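Local coordinates for leucine-rich repeat protein TpLRR (Treponema pallidum, PDB 6MLX) that is of unknown function but belongs to the BspA-type leucine-rich repeat family and is a secreted, probably periplasmic protein, at residues A[178-183]-A[202-207]; A[131-136]-A[143-148]; A[154-159]-A[166-171]; A[92-97]-A[108-113]; A[46-51]-A[62-67]. All blocks are in the same frame, centred on the assembly; numbering follows the deposited sequence.

Contact 1 (A[178-183]-A[202-207]); sequences GNLPEK and KRSVRK
Ser204 and Val205 of the C-terminal helix meet Leu180, which lies in the loop after strand 176-178. The CA atoms of Leu180 and Val205 are 8.4 Å apart, so only side chains bridge the gap. Ser204 is the first residue of segment 202-207 to touch the loop. Its OG lies 4.0 Å from Leu180 CD2, a plain van der Waals approach. With chi1 at 54°, OG lies between the backbone N and the carbonyl carbon. There it bonds back along its own helix, to Leu201 O and Val200 O, so the hydroxyl is satisfied without help from the loop. Val205 makes the main apolar contact. Its CG2 branch touches Leu180 CD2 at 3.8 Å. The Leu180 and Val205 side chains cross at about a right angle. Leu180 reaches this spot because its CG is anti to the backbone N (chi1 -165°), with CD2 leading. Next along the helix, Arg206 N donates to Lys202 O at 2.9 Å. The Arg206 side chain turns elsewhere and bonds Tyr210 O and Gly212 O in the chain end. Lys207 N donates to Arg203 O at 2.9 Å. No hydrogen bond crosses the contact, and it buries just 90 Å². Leu180 also packs on Leu208, just past the helix. Helix 199-207 packs against the loop that follows strand 176-178, the outermost strand of its three-stranded parallel sheet. Gly178 in that strand is hydrogen-bonded to Val154 and Leu156.

Contact 2 (A[131-136]-A[143-148]); sequences VVLPNS and GAFRDC
Phe145 turns its CG anti to its own carbonyl carbon (chi1 -58°), which sends the ring inward to Val131 and Leu133. Val131 is modelled with chi1 at 0°, so that CG1 eclipses its backbone N, an unfavourable torsion rather than a staggered rotamer. Both of its methyls then face the ring. CG1 is 4.0 Å from Phe145 CE1, and CG2 is equally far from CZ. The valine and the phenylalanine come from opposite directions, and CG2 meets the ring obliquely. Leu133 arrives differently. Its CD2 lies at the ring edge, near the ring plane, 4.3 Å from Phe145 CZ. The far end of the ring is therefore met by two branched side chains of one strand and its following loop. Phe145 is carried by two overlapping beta turns. The first is type I, from Gly143 to Arg146, and is closed by Arg146 N donating to Gly143 O at 2.9 Å. The second is type II and runs from Phe145 to Cys148. Arg146 takes no part in the apolar contact; it forms salt bridges with Asp120 and Glu169. No hydrogen bond joins the two segments, and all three touching residues are buried. With only apolar groups meeting, this contact probably owes its stability to close packing and the exclusion of water.

Contact 3 (A[154-159]-A[166-171]); sequences VRLPVG and GLFEGC
Next to Phe168, the ring that meets Val154 and Leu156, Glu169 N donates to Gly166 O at 3.1 Å. This bond closes a type I beta turn in one coil of the BspA-type leucine-rich repeat solenoid. A type II turn from Phe168 to Cys171 overlaps it. Together they present the phenylalanine to the inside of the coil. Its CG lies beside the backbone N and anti to the carbonyl carbon (chi1 -59°). The ring and Val154 come from opposite directions, the valine approaching obliquely. CG2 of Val154 is 3.7 Å from Phe168 CE1, and CG1 is 4.0 Å from Phe168 CZ. Leu156 reaches the ring edge, near its plane, with CD2 4.4 Å from Phe168 CZ. All three residues are buried, and no hydrogen bond links the segments. Strand 153-155 is the middle one of its three-stranded parallel sheet. Leu177 of strand 176-178 adds to the packing on Val154, Leu156 and Phe168. On the loop side, Val158 N bonds Asn135 OD1. Leu167, the neighbour of Phe168 in the turn, covers one ring face, with its CG 3.8 Å above the plane and over the ring centre.

Contact 4 (A[92-97]-A[108-113]); sequences REIRHH and IVFPRS
Arg92 and Ser113 bring the backbones closest, with CA atoms 5.6 Å apart, and the touching parts run 139° apart in direction. Arg92 CA lies 3.8 Å from Ser113 O. The Arg92 side chain starts away from the other segment but bends at chi2 and chi3. NH1 thereby returns to 3.9 Å from Ser113 O, obliquely to the guanidinium and not as a hydrogen bond. That carbonyl instead accepts from Gln115 NE2, and Ser113 OG bonds Leu91 O. Deeper in, Ile94 and Phe110 form the apolar part of the contact. Ile94 CD1 is 4.1 Å from Phe110 CE1. The two side chains cross at about a right angle, and the methyl approaches the ring obliquely. Ile94 CG1, anti to the carbonyl carbon (chi1 -58°), carries CD1 to the phenylalanine. The same segment carries polar pairs of its own. Glu93 OE2 makes a salt bridge with Arg95 NE at 3.5 Å, in the plane of the guanidinium at its edge. His96 ND1 and His97 ND1 share a hydrogen bond of 2.9 Å at 171°, and the His97 ring also stacks on His74. Strand 93-94 pairs in parallel with strands 70-71 and 116-117. Strand and loop of one coil facing each other across an apolar interior fit the BspA-type leucine-rich repeat solenoid; Phe110 stands before Pro111 as Leu133 and Leu156 do before their prolines.

Contact 5 (A[46-51]-A[62-67]); sequences VEVATK and VSLPSS
Facing walls of one coil near the N-terminal end of the leucine-rich repeat solenoid meet here, through Val46 with Ser67 and Val48 with Leu64. The touching parts run 147° apart in direction and draw closest at Val46 and Ser67, whose CA atoms are 5.1 Å apart. There the contact is a CA-H...O interaction. Val46 CA lies 3.2 Å from Ser67 O, with an angle of 157° at the hydrogen. The valine side chain adds to it: CG1 is 3.6 Å from Ser67 O. That methyl sits beside the backbone N and anti to the carbonyl carbon (chi1 -64°), while CG2 lies between the two. Ser67 OG is not used across this gap. It bonds Val45 O, just ahead of the segment, which ties the loop to strand 43-48. Further inside the backbones are wider apart, with the CA atoms of Val48 and Leu64 9.1 Å from each other, and side chains bridge the gap. Val48 CG2 and Leu64 CD2 meet at 4.3 Å, a loose apolar touch. Both residues are buried, and both start out toward the opposite segment. No conventional hydrogen bond links the two segments. Strand 43-48 runs parallel to strands 22-27 and 70-71, with Val46 bonded to Ile22 and Arg69. Strand 61-63 lies between 33-35 and 84-86 in a separate parallel sheet, and Leu64 packs on Ile71 and Ile85.

In the fold
The five contacts follow one another along the solenoid, from contact 5 near the N-terminal end to contact 1 near the C-terminal helix. Contacts 2 and 3 are near copies in adjoining repeats, with centres 5 Å apart. Both are fully buried, and their strands 130-132 and 153-155 are neighbours. Asp147 N and Glu169 O probably hydrogen-bond between them. Contacts 1, 4 and 5 are only partly buried. Contacts 4 and 5 reach the mixed sheet, and contact 5 also joins it to the sheet of strand 61-63. Each combines an apolar interior pair with a carbonyl approach. Leu133 CD2 lies 3.6 Å from Phe110 CE2, joining contacts 2 and 4. Contact 1 alone involves a helix.

Contact 1 (A[178-183]-A[202-207])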
# COMPACT_ATOMS: atom_id res chain seq x y z
N GLY A 178 2.84 8.81 14.49
CA GLY A 178 2.63 10.24 14.41
C GLY A 178 1.22 10.61 14.02
O GLY A 178 0.47 9.82 13.43
N ASN A 179 0.83 11.85 14.37
CA ASN A 179 -0.50 12.35 14.04
C ASN A 179 -1.58 11.51 14.69
O ASN A 179 -2.62 11.24 14.08
CB ASN A 179 -0.74 12.38 12.53
CG ASN A 179 -0.42 13.70 11.95
OD1 ASN A 179 -0.15 14.64 12.67
ND2 ASN A 179 -0.48 13.79 10.62
N LEU A 180 -1.32 11.04 15.89
CA LEU A 180 -2.36 10.34 16.62
C LEU A 180 -3.42 11.36 17.02
O LEU A 180 -3.07 12.41 17.57
CB LEU A 180 -1.78 9.64 17.83
CG LEU A 180 -2.61 8.57 18.53
CD1 LEU A 180 -3.12 7.51 17.55
CD2 LEU A 180 -1.77 7.93 19.63
N PRO A 181 -4.69 11.12 16.75
CA PRO A 181 -5.70 12.17 16.93
C PRO A 181 -6.07 12.38 18.39
O PRO A 181 -5.72 11.61 19.29
CB PRO A 181 -6.91 11.66 16.14
CG PRO A 181 -6.39 10.50 15.32
CD PRO A 181 -5.25 9.93 16.07
N GLU A 182 -6.82 13.46 18.60
CA GLU A 182 -7.40 13.74 19.90
C GLU A 182 -8.57 12.81 20.21
O GLU A 182 -8.93 12.64 21.38
CB GLU A 182 -7.83 15.20 19.92
CG GLU A 182 -6.78 16.11 19.25
CD GLU A 182 -5.73 16.57 20.24
OE1 GLU A 182 -6.12 16.96 21.35
OE2 GLU A 182 -4.52 16.54 19.92
N LYS A 183 -9.15 12.20 19.18
CA LYS A 183 -10.25 11.27 19.36
C LYS A 183 -10.27 10.34 18.16
O LYS A 183 -10.13 10.79 17.02
CB LYS A 183 -11.58 12.03 19.50
CG LYS A 183 -12.79 11.32 18.93
CD LYS A 183 -14.06 12.08 19.30
CE LYS A 183 -14.20 13.37 18.45
NZ LYS A 183 -14.70 13.11 17.04
N LYS A 202 1.75 3.90 24.42
CA LYS A 202 0.74 3.02 24.99
C LYS A 202 -0.24 3.78 25.89
O LYS A 202 -1.45 3.50 25.88
CB LYS A 202 1.41 1.90 25.79
CG LYS A 202 2.07 0.81 24.98
CD LYS A 202 2.82 -0.13 25.93
CE LYS A 202 3.43 -1.32 25.21
NZ LYS A 202 4.47 -1.99 26.06
N ARG A 203 0.26 4.74 26.68
CA ARG A 203 -0.64 5.48 27.57
C ARG A 203 -1.56 6.41 26.79
O ARG A 203 -2.75 6.50 27.11
CB ARG A 203 0.16 6.27 28.61
CG ARG A 203 0.76 5.40 29.72
CD ARG A 203 1.22 6.22 30.92
NE ARG A 203 2.27 7.18 30.59
CZ ARG A 203 3.56 6.89 30.59
NH1 ARG A 203 3.97 5.66 30.88
NH2 ARG A 203 4.45 7.84 30.28
N SER A 204 -1.03 7.12 25.79
CA SER A 204 -1.94 8.02 25.06
C SER A 204 -2.95 7.23 24.24
O SER A 204 -4.08 7.70 24.02
CB SER A 204 -1.14 9.01 24.21
OG SER A 204 -0.25 8.36 23.33
N VAL A 205 -2.61 6.00 23.85
CA VAL A 205 -3.55 5.14 23.15
C VAL A 205 -4.63 4.62 24.09
O VAL A 205 -5.82 4.58 23.74
CB VAL A 205 -2.80 3.98 22.45
CG1 VAL A 205 -3.74 2.85 22.14
CG2 VAL A 205 -2.14 4.47 21.16
N ARG A 206 -4.24 4.17 25.30
CA ARG A 206 -5.25 3.77 26.27
C ARG A 206 -6.17 4.95 26.60
O ARG A 206 -7.39 4.80 26.65
CB ARG A 206 -4.60 3.20 27.54
CG ARG A 206 -3.73 1.95 27.30
CD ARG A 206 -4.20 0.68 28.05
NE ARG A 206 -5.01 -0.21 27.21
CZ ARG A 206 -4.66 -1.44 26.82
NH1 ARG A 206 -3.51 -1.98 27.19
NH2 ARG A 206 -5.49 -2.14 26.05
N LYS A 207 -5.58 6.14 26.79
CA LYS A 207 -6.34 7.36 27.04
C LYS A 207 -7.34 7.65 25.93
O LYS A 207 -8.44 8.16 26.19
CB LYS A 207 -5.39 8.54 27.23
CG LYS A 207 -6.07 9.91 27.37
CD LYS A 207 -5.34 10.79 28.36
CE LYS A 207 -5.33 10.14 29.74
NZ LYS A 207 -4.65 10.96 30.81

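Contact 2 (A[131-136]-A[143-148])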
# COMPACT_ATOMS: atom_id res chain seq x y z
N VAL A 131 6.47 4.64 6.96
CA VAL A 131 5.37 5.03 6.09
C VAL A 131 4.77 6.34 6.59
O VAL A 131 4.60 6.55 7.80
CB VAL A 131 4.27 3.95 5.91
CG1 VAL A 131 4.57 2.70 6.67
CG2 VAL A 131 2.86 4.48 6.22
N VAL A 132 4.50 7.22 5.64
CA VAL A 132 3.87 8.50 5.88
C VAL A 132 2.58 8.50 5.09
O VAL A 132 2.61 8.43 3.86
CB VAL A 132 4.78 9.66 5.46
CG1 VAL A 132 4.02 10.98 5.55
CG2 VAL A 132 6.04 9.67 6.31
N LEU A 133 1.47 8.58 5.78
CA LEU A 133 0.18 8.59 5.12
C LEU A 133 -0.25 10.04 4.92
O LEU A 133 -0.41 10.76 5.92
CB LEU A 133 -0.85 7.81 5.92
CG LEU A 133 -0.52 6.32 6.17
CD1 LEU A 133 -1.43 5.68 7.20
CD2 LEU A 133 -0.55 5.53 4.85
N PRO A 134 -0.42 10.51 3.69
CA PRO A 134 -0.87 11.89 3.47
C PRO A 134 -2.27 12.14 4.04
O PRO A 134 -3.04 11.21 4.29
CB PRO A 134 -0.87 12.03 1.94
CG PRO A 134 -0.01 10.90 1.46
CD PRO A 134 -0.23 9.79 2.43
N ASN A 135 -2.59 13.42 4.22
CA ASN A 135 -3.89 13.77 4.78
C ASN A 135 -5.04 13.43 3.83
O ASN A 135 -6.19 13.32 4.28
CB ASN A 135 -3.91 15.25 5.17
CG ASN A 135 -3.03 15.56 6.40
OD1 ASN A 135 -2.72 14.67 7.20
ND2 ASN A 135 -2.63 16.82 6.54
N SER A 136 -4.76 13.23 2.54
CA SER A 136 -5.79 12.82 1.58
C SER A 136 -6.34 11.43 1.87
O SER A 136 -7.45 11.10 1.42
CB SER A 136 -5.21 12.84 0.16
OG SER A 136 -4.05 12.01 0.06
N GLY A 143 -5.95 -4.76 8.79
CA GLY A 143 -4.72 -5.46 8.50
C GLY A 143 -3.80 -4.81 7.48
O GLY A 143 -2.91 -5.49 6.94
N ALA A 144 -3.97 -3.51 7.21
CA ALA A 144 -3.23 -2.87 6.13
C ALA A 144 -1.72 -3.02 6.30
O ALA A 144 -1.00 -3.13 5.31
CB ALA A 144 -3.60 -1.39 6.03
N PHE A 145 -1.23 -3.03 7.53
CA PHE A 145 0.19 -3.23 7.79
C PHE A 145 0.44 -4.48 8.64
O PHE A 145 1.38 -4.53 9.44
CB PHE A 145 0.79 -1.98 8.43
CG PHE A 145 0.62 -0.77 7.59
CD1 PHE A 145 1.46 -0.53 6.51
CD2 PHE A 145 -0.43 0.12 7.83
CE1 PHE A 145 1.30 0.58 5.71
CE2 PHE A 145 -0.61 1.24 7.03
CZ PHE A 145 0.26 1.47 5.97
N ARG A 146 -0.41 -5.50 8.46
CA ARG A 146 -0.25 -6.76 9.17
C ARG A 146 1.11 -7.38 8.88
O ARG A 146 1.55 -7.44 7.73
CB ARG A 146 -1.37 -7.73 8.75
CG ARG A 146 -1.38 -9.07 9.48
CD ARG A 146 -2.42 -10.04 8.84
NE ARG A 146 -3.71 -9.41 8.58
CZ ARG A 146 -4.59 -9.10 9.53
NH1 ARG A 146 -4.31 -9.37 10.80
NH2 ARG A 146 -5.75 -8.52 9.22
N ASP A 147 1.80 -7.80 9.94
CA ASP A 147 3.08 -8.52 9.81
C ASP A 147 4.14 -7.71 9.07
O ASP A 147 4.99 -8.29 8.38
CB ASP A 147 2.89 -9.86 9.12
CG ASP A 147 1.87 -10.70 9.79
OD1 ASP A 147 1.89 -10.78 11.03
OD2 ASP A 147 1.02 -11.27 9.07
N CYS A 148 4.11 -6.39 9.19
CA CYS A 148 5.23 -5.56 8.73
C CYS A 148 6.25 -5.53 9.87
O CYS A 148 6.30 -4.62 10.70
CB CYS A 148 4.74 -4.18 8.32
SG CYS A 148 3.74 -4.21 6.78

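Contact 3 (A[154-159]-A[166-171])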
# COMPACT_ATOMS: atom_id res chain seq x y z
N VAL A 154 5.04 5.13 11.62
CA VAL A 154 3.87 5.40 10.80
C VAL A 154 3.32 6.77 11.18
O VAL A 154 3.04 7.01 12.37
CB VAL A 154 2.76 4.34 10.98
CG1 VAL A 154 1.50 4.76 10.23
CG2 VAL A 154 3.24 2.98 10.49
N ARG A 155 3.16 7.64 10.20
CA ARG A 155 2.44 8.90 10.41
C ARG A 155 1.04 8.73 9.83
O ARG A 155 0.89 8.40 8.65
CB ARG A 155 3.15 10.08 9.77
CG ARG A 155 2.44 11.44 10.00
CD ARG A 155 3.03 12.55 9.09
NE ARG A 155 4.47 12.71 9.28
CZ ARG A 155 5.29 13.29 8.41
NH1 ARG A 155 4.83 13.77 7.26
NH2 ARG A 155 6.58 13.37 8.68
N LEU A 156 0.03 8.94 10.66
CA LEU A 156 -1.35 8.80 10.27
C LEU A 156 -1.85 10.06 9.56
O LEU A 156 -1.30 11.15 9.75
CB LEU A 156 -2.21 8.52 11.49
CG LEU A 156 -1.93 7.21 12.24
CD1 LEU A 156 -2.59 7.27 13.60
CD2 LEU A 156 -2.44 6.03 11.44
N PRO A 157 -2.90 9.94 8.74
CA PRO A 157 -3.56 11.15 8.22
C PRO A 157 -4.14 11.95 9.38
O PRO A 157 -4.60 11.40 10.38
CB PRO A 157 -4.67 10.59 7.32
CG PRO A 157 -4.41 9.14 7.18
CD PRO A 157 -3.66 8.73 8.41
N VAL A 158 -4.13 13.27 9.23
CA VAL A 158 -4.55 14.14 10.33
C VAL A 158 -5.99 13.86 10.76
O VAL A 158 -6.31 13.89 11.95
CB VAL A 158 -4.33 15.63 9.94
CG1 VAL A 158 -5.45 16.14 9.09
CG2 VAL A 158 -4.19 16.48 11.17
N GLY A 159 -6.88 13.55 9.83
CA GLY A 159 -8.27 13.46 10.24
C GLY A 159 -8.79 12.08 10.58
O GLY A 159 -10.01 11.88 10.69
N GLY A 166 -6.90 -5.08 13.42
CA GLY A 166 -5.58 -5.64 13.19
C GLY A 166 -4.67 -4.78 12.32
O GLY A 166 -3.77 -5.31 11.65
N LEU A 167 -4.90 -3.46 12.31
CA LEU A 167 -4.16 -2.58 11.40
C LEU A 167 -2.65 -2.78 11.53
O LEU A 167 -1.95 -2.91 10.53
CB LEU A 167 -4.54 -1.12 11.65
CG LEU A 167 -3.84 -0.07 10.79
CD1 LEU A 167 -4.13 -0.30 9.32
CD2 LEU A 167 -4.27 1.32 11.20
N PHE A 168 -2.14 -2.83 12.76
CA PHE A 168 -0.70 -3.00 13.01
C PHE A 168 -0.38 -4.34 13.68
O PHE A 168 0.62 -4.46 14.40
CB PHE A 168 -0.16 -1.84 13.85
CG PHE A 168 -0.35 -0.49 13.21
CD1 PHE A 168 0.35 -0.16 12.05
CD2 PHE A 168 -1.21 0.44 13.77
CE1 PHE A 168 0.19 1.09 11.47
CE2 PHE A 168 -1.39 1.69 13.18
CZ PHE A 168 -0.70 2.01 12.03
N GLU A 169 -1.22 -5.35 13.45
CA GLU A 169 -0.97 -6.66 14.03
C GLU A 169 0.36 -7.24 13.56
O GLU A 169 0.64 -7.29 12.36
CB GLU A 169 -2.13 -7.60 13.68
CG GLU A 169 -1.98 -8.99 14.25
CD GLU A 169 -3.11 -9.91 13.82
OE1 GLU A 169 -4.30 -9.55 13.96
OE2 GLU A 169 -2.79 -10.98 13.26
N GLY A 170 1.18 -7.67 14.51
CA GLY A 170 2.46 -8.25 14.17
C GLY A 170 3.55 -7.26 13.84
O GLY A 170 4.59 -7.67 13.32
N CYS A 171 3.34 -5.96 14.10
CA CYS A 171 4.36 -4.94 13.83
C CYS A 171 5.23 -4.84 15.08
O CYS A 171 5.15 -3.91 15.88
CB CYS A 171 3.72 -3.61 13.46
SG CYS A 171 2.87 -3.66 11.85

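Contact 4 (A[92-97]-A[108-113])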
# COMPACT_ATOMS: atom_id res chain seq x y z
N ARG A 92 -5.34 7.12 -6.75
CA ARG A 92 -6.44 7.36 -5.82
C ARG A 92 -6.71 6.20 -4.87
O ARG A 92 -7.13 6.44 -3.74
CB ARG A 92 -7.75 7.66 -6.56
CG ARG A 92 -7.59 8.48 -7.82
CD ARG A 92 -7.82 9.96 -7.53
NE ARG A 92 -9.23 10.12 -7.19
CZ ARG A 92 -9.66 11.06 -6.37
NH1 ARG A 92 -8.78 11.91 -5.83
NH2 ARG A 92 -10.96 11.16 -6.10
N GLU A 93 -6.51 4.96 -5.31
CA GLU A 93 -6.93 3.79 -4.54
C GLU A 93 -5.97 2.63 -4.77
O GLU A 93 -5.52 2.38 -5.89
CB GLU A 93 -8.35 3.35 -4.91
CG GLU A 93 -8.86 2.12 -4.13
CD GLU A 93 -10.34 1.85 -4.36
OE1 GLU A 93 -10.94 2.56 -5.18
OE2 GLU A 93 -10.93 0.95 -3.71
N ILE A 94 -5.67 1.92 -3.69
CA ILE A 94 -4.90 0.68 -3.72
C ILE A 94 -5.78 -0.38 -3.08
O ILE A 94 -6.10 -0.29 -1.89
CB ILE A 94 -3.56 0.81 -2.98
CG1 ILE A 94 -2.72 1.94 -3.57
CG2 ILE A 94 -2.80 -0.49 -3.04
CD1 ILE A 94 -1.44 2.20 -2.82
N ARG A 95 -6.18 -1.38 -3.87
CA ARG A 95 -7.14 -2.38 -3.41
C ARG A 95 -6.45 -3.48 -2.60
O ARG A 95 -5.22 -3.53 -2.47
CB ARG A 95 -7.92 -2.94 -4.60
CG ARG A 95 -8.83 -1.90 -5.20
CD ARG A 95 -9.87 -2.45 -6.13
NE ARG A 95 -10.93 -1.45 -6.29
CZ ARG A 95 -11.74 -1.37 -7.34
NH1 ARG A 95 -11.61 -2.22 -8.35
NH2 ARG A 95 -12.66 -0.41 -7.39
N HIS A 96 -7.25 -4.37 -2.04
CA HIS A 96 -6.77 -5.23 -0.97
C HIS A 96 -5.67 -6.18 -1.46
O HIS A 96 -5.63 -6.59 -2.63
CB HIS A 96 -7.94 -5.99 -0.33
CG HIS A 96 -8.63 -6.96 -1.24
ND1 HIS A 96 -8.25 -8.28 -1.35
CD2 HIS A 96 -9.71 -6.81 -2.04
CE1 HIS A 96 -9.04 -8.90 -2.20
NE2 HIS A 96 -9.95 -8.03 -2.63
N HIS A 97 -4.72 -6.44 -0.57
CA HIS A 97 -3.58 -7.34 -0.79
C HIS A 97 -2.65 -6.88 -1.91
O HIS A 97 -1.82 -7.67 -2.36
CB HIS A 97 -4.04 -8.78 -1.07
CG HIS A 97 -4.75 -9.44 0.07
ND1 HIS A 97 -6.10 -9.31 0.28
CD2 HIS A 97 -4.29 -10.22 1.08
CE1 HIS A 97 -6.45 -9.97 1.36
NE2 HIS A 97 -5.37 -10.54 1.87
N ILE A 108 8.12 3.35 0.66
CA ILE A 108 7.18 3.74 -0.37
C ILE A 108 6.70 5.15 -0.05
O ILE A 108 6.53 5.50 1.12
CB ILE A 108 6.03 2.71 -0.47
CG1 ILE A 108 5.16 2.97 -1.70
CG2 ILE A 108 5.20 2.71 0.80
CD1 ILE A 108 4.12 1.87 -1.90
N VAL A 109 6.56 5.97 -1.08
CA VAL A 109 6.13 7.35 -0.93
C VAL A 109 4.73 7.46 -1.53
O VAL A 109 4.55 7.23 -2.73
CB VAL A 109 7.09 8.34 -1.60
CG1 VAL A 109 6.55 9.74 -1.46
CG2 VAL A 109 8.50 8.23 -1.01
N PHE A 110 3.77 7.79 -0.71
CA PHE A 110 2.40 7.86 -1.20
C PHE A 110 2.09 9.24 -1.78
O PHE A 110 2.47 10.25 -1.20
CB PHE A 110 1.42 7.57 -0.08
CG PHE A 110 1.42 6.16 0.38
CD1 PHE A 110 1.14 5.13 -0.50
CD2 PHE A 110 1.68 5.86 1.70
CE1 PHE A 110 1.14 3.82 -0.07
CE2 PHE A 110 1.66 4.55 2.14
CZ PHE A 110 1.39 3.53 1.26
N PRO A 111 1.39 9.28 -2.91
CA PRO A 111 1.08 10.56 -3.55
C PRO A 111 0.02 11.33 -2.79
O PRO A 111 -0.83 10.78 -2.08
CB PRO A 111 0.57 10.16 -4.93
CG PRO A 111 0.04 8.79 -4.74
CD PRO A 111 0.94 8.13 -3.72
N ARG A 112 0.05 12.65 -2.99
CA ARG A 112 -0.93 13.53 -2.36
C ARG A 112 -2.36 13.23 -2.81
O ARG A 112 -3.30 13.73 -2.19
CB ARG A 112 -0.55 14.99 -2.63
CG ARG A 112 -1.42 16.02 -1.89
CD ARG A 112 -0.57 17.16 -1.36
NE ARG A 112 -1.34 18.33 -0.94
CZ ARG A 112 -0.87 19.57 -1.09
NH1 ARG A 112 -1.58 20.62 -0.69
NH2 ARG A 112 0.33 19.75 -1.65
N SER A 113 -2.56 12.40 -3.82
CA SER A 113 -3.89 12.08 -4.30
C SER A 113 -4.50 10.82 -3.67
O SER A 113 -5.69 10.56 -3.88
CB SER A 113 -3.86 11.90 -5.82
OG SER A 113 -2.83 10.98 -6.18

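Contact 5 (A[46-51]-A[62-67])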
# COMPACT_ATOMS: atom_id res chain seq x y z
N VAL A 46 -4.79 3.89 -17.12
CA VAL A 46 -5.45 4.43 -15.93
C VAL A 46 -5.59 3.43 -14.79
O VAL A 46 -5.98 3.83 -13.68
CB VAL A 46 -6.84 5.01 -16.28
CG1 VAL A 46 -6.69 6.20 -17.21
CG2 VAL A 46 -7.70 3.95 -16.91
N GLU A 47 -5.31 2.14 -15.01
CA GLU A 47 -5.54 1.15 -13.98
C GLU A 47 -4.56 -0.01 -14.13
O GLU A 47 -4.24 -0.42 -15.24
CB GLU A 47 -6.99 0.65 -14.03
CG GLU A 47 -7.31 -0.48 -13.07
CD GLU A 47 -8.79 -0.81 -13.04
OE1 GLU A 47 -9.16 -1.94 -12.66
OE2 GLU A 47 -9.60 0.07 -13.42
N VAL A 48 -4.08 -0.51 -12.99
CA VAL A 48 -3.36 -1.79 -12.93
C VAL A 48 -4.31 -2.80 -12.32
O VAL A 48 -4.58 -2.76 -11.11
CB VAL A 48 -2.06 -1.68 -12.12
CG1 VAL A 48 -1.37 -3.05 -12.05
CG2 VAL A 48 -1.12 -0.64 -12.70
N ALA A 49 -4.82 -3.72 -13.14
CA ALA A 49 -5.93 -4.59 -12.75
C ALA A 49 -5.50 -5.67 -11.74
O ALA A 49 -4.31 -5.91 -11.50
CB ALA A 49 -6.54 -5.28 -13.97
N THR A 50 -6.51 -6.30 -11.16
CA THR A 50 -6.38 -7.46 -10.28
C THR A 50 -5.28 -8.41 -10.74
O THR A 50 -5.29 -8.89 -11.87
CB THR A 50 -7.73 -8.18 -10.24
OG1 THR A 50 -8.70 -7.37 -9.54
CG2 THR A 50 -7.61 -9.51 -9.52
N LYS A 51 -4.31 -8.68 -9.85
CA LYS A 51 -3.27 -9.70 -10.04
C LYS A 51 -2.41 -9.47 -11.29
O LYS A 51 -1.82 -10.42 -11.82
CB LYS A 51 -3.87 -11.12 -10.09
CG LYS A 51 -4.63 -11.56 -8.84
CD LYS A 51 -5.23 -12.98 -8.97
CE LYS A 51 -4.63 -13.93 -7.93
NZ LYS A 51 -5.67 -14.76 -7.17
N VAL A 62 9.39 -0.79 -10.32
CA VAL A 62 8.22 -0.54 -11.15
C VAL A 62 7.95 0.95 -11.12
O VAL A 62 8.00 1.58 -10.05
CB VAL A 62 6.99 -1.32 -10.64
CG1 VAL A 62 5.74 -0.93 -11.41
CG2 VAL A 62 7.23 -2.82 -10.75
N SER A 63 7.69 1.54 -12.28
CA SER A 63 7.32 2.94 -12.37
C SER A 63 5.94 3.03 -12.98
O SER A 63 5.70 2.46 -14.05
CB SER A 63 8.35 3.73 -13.19
OG SER A 63 7.89 5.04 -13.47
N LEU A 64 5.03 3.73 -12.31
CA LEU A 64 3.70 3.89 -12.87
C LEU A 64 3.49 5.33 -13.34
O LEU A 64 3.99 6.27 -12.71
CB LEU A 64 2.62 3.54 -11.83
CG LEU A 64 2.84 2.18 -11.15
CD1 LEU A 64 1.79 1.90 -10.07
CD2 LEU A 64 2.83 1.08 -12.19
N PRO A 65 2.77 5.52 -14.44
CA PRO A 65 2.52 6.88 -14.95
C PRO A 65 1.44 7.59 -14.16
O PRO A 65 0.54 6.97 -13.58
CB PRO A 65 2.04 6.62 -16.38
CG PRO A 65 1.33 5.29 -16.28
CD PRO A 65 2.20 4.49 -15.33
N SER A 66 1.50 8.93 -14.21
CA SER A 66 0.55 9.77 -13.48
C SER A 66 -0.90 9.50 -13.85
O SER A 66 -1.81 9.83 -13.06
CB SER A 66 0.89 11.25 -13.70
OG SER A 66 1.32 11.46 -15.03
N SER A 67 -1.15 8.88 -15.00
CA SER A 67 -2.50 8.53 -15.42
C SER A 67 -3.11 7.38 -14.63
O SER A 67 -4.33 7.19 -14.70
CB SER A 67 -2.48 8.19 -16.91
OG SER A 67 -1.34 7.39 -17.21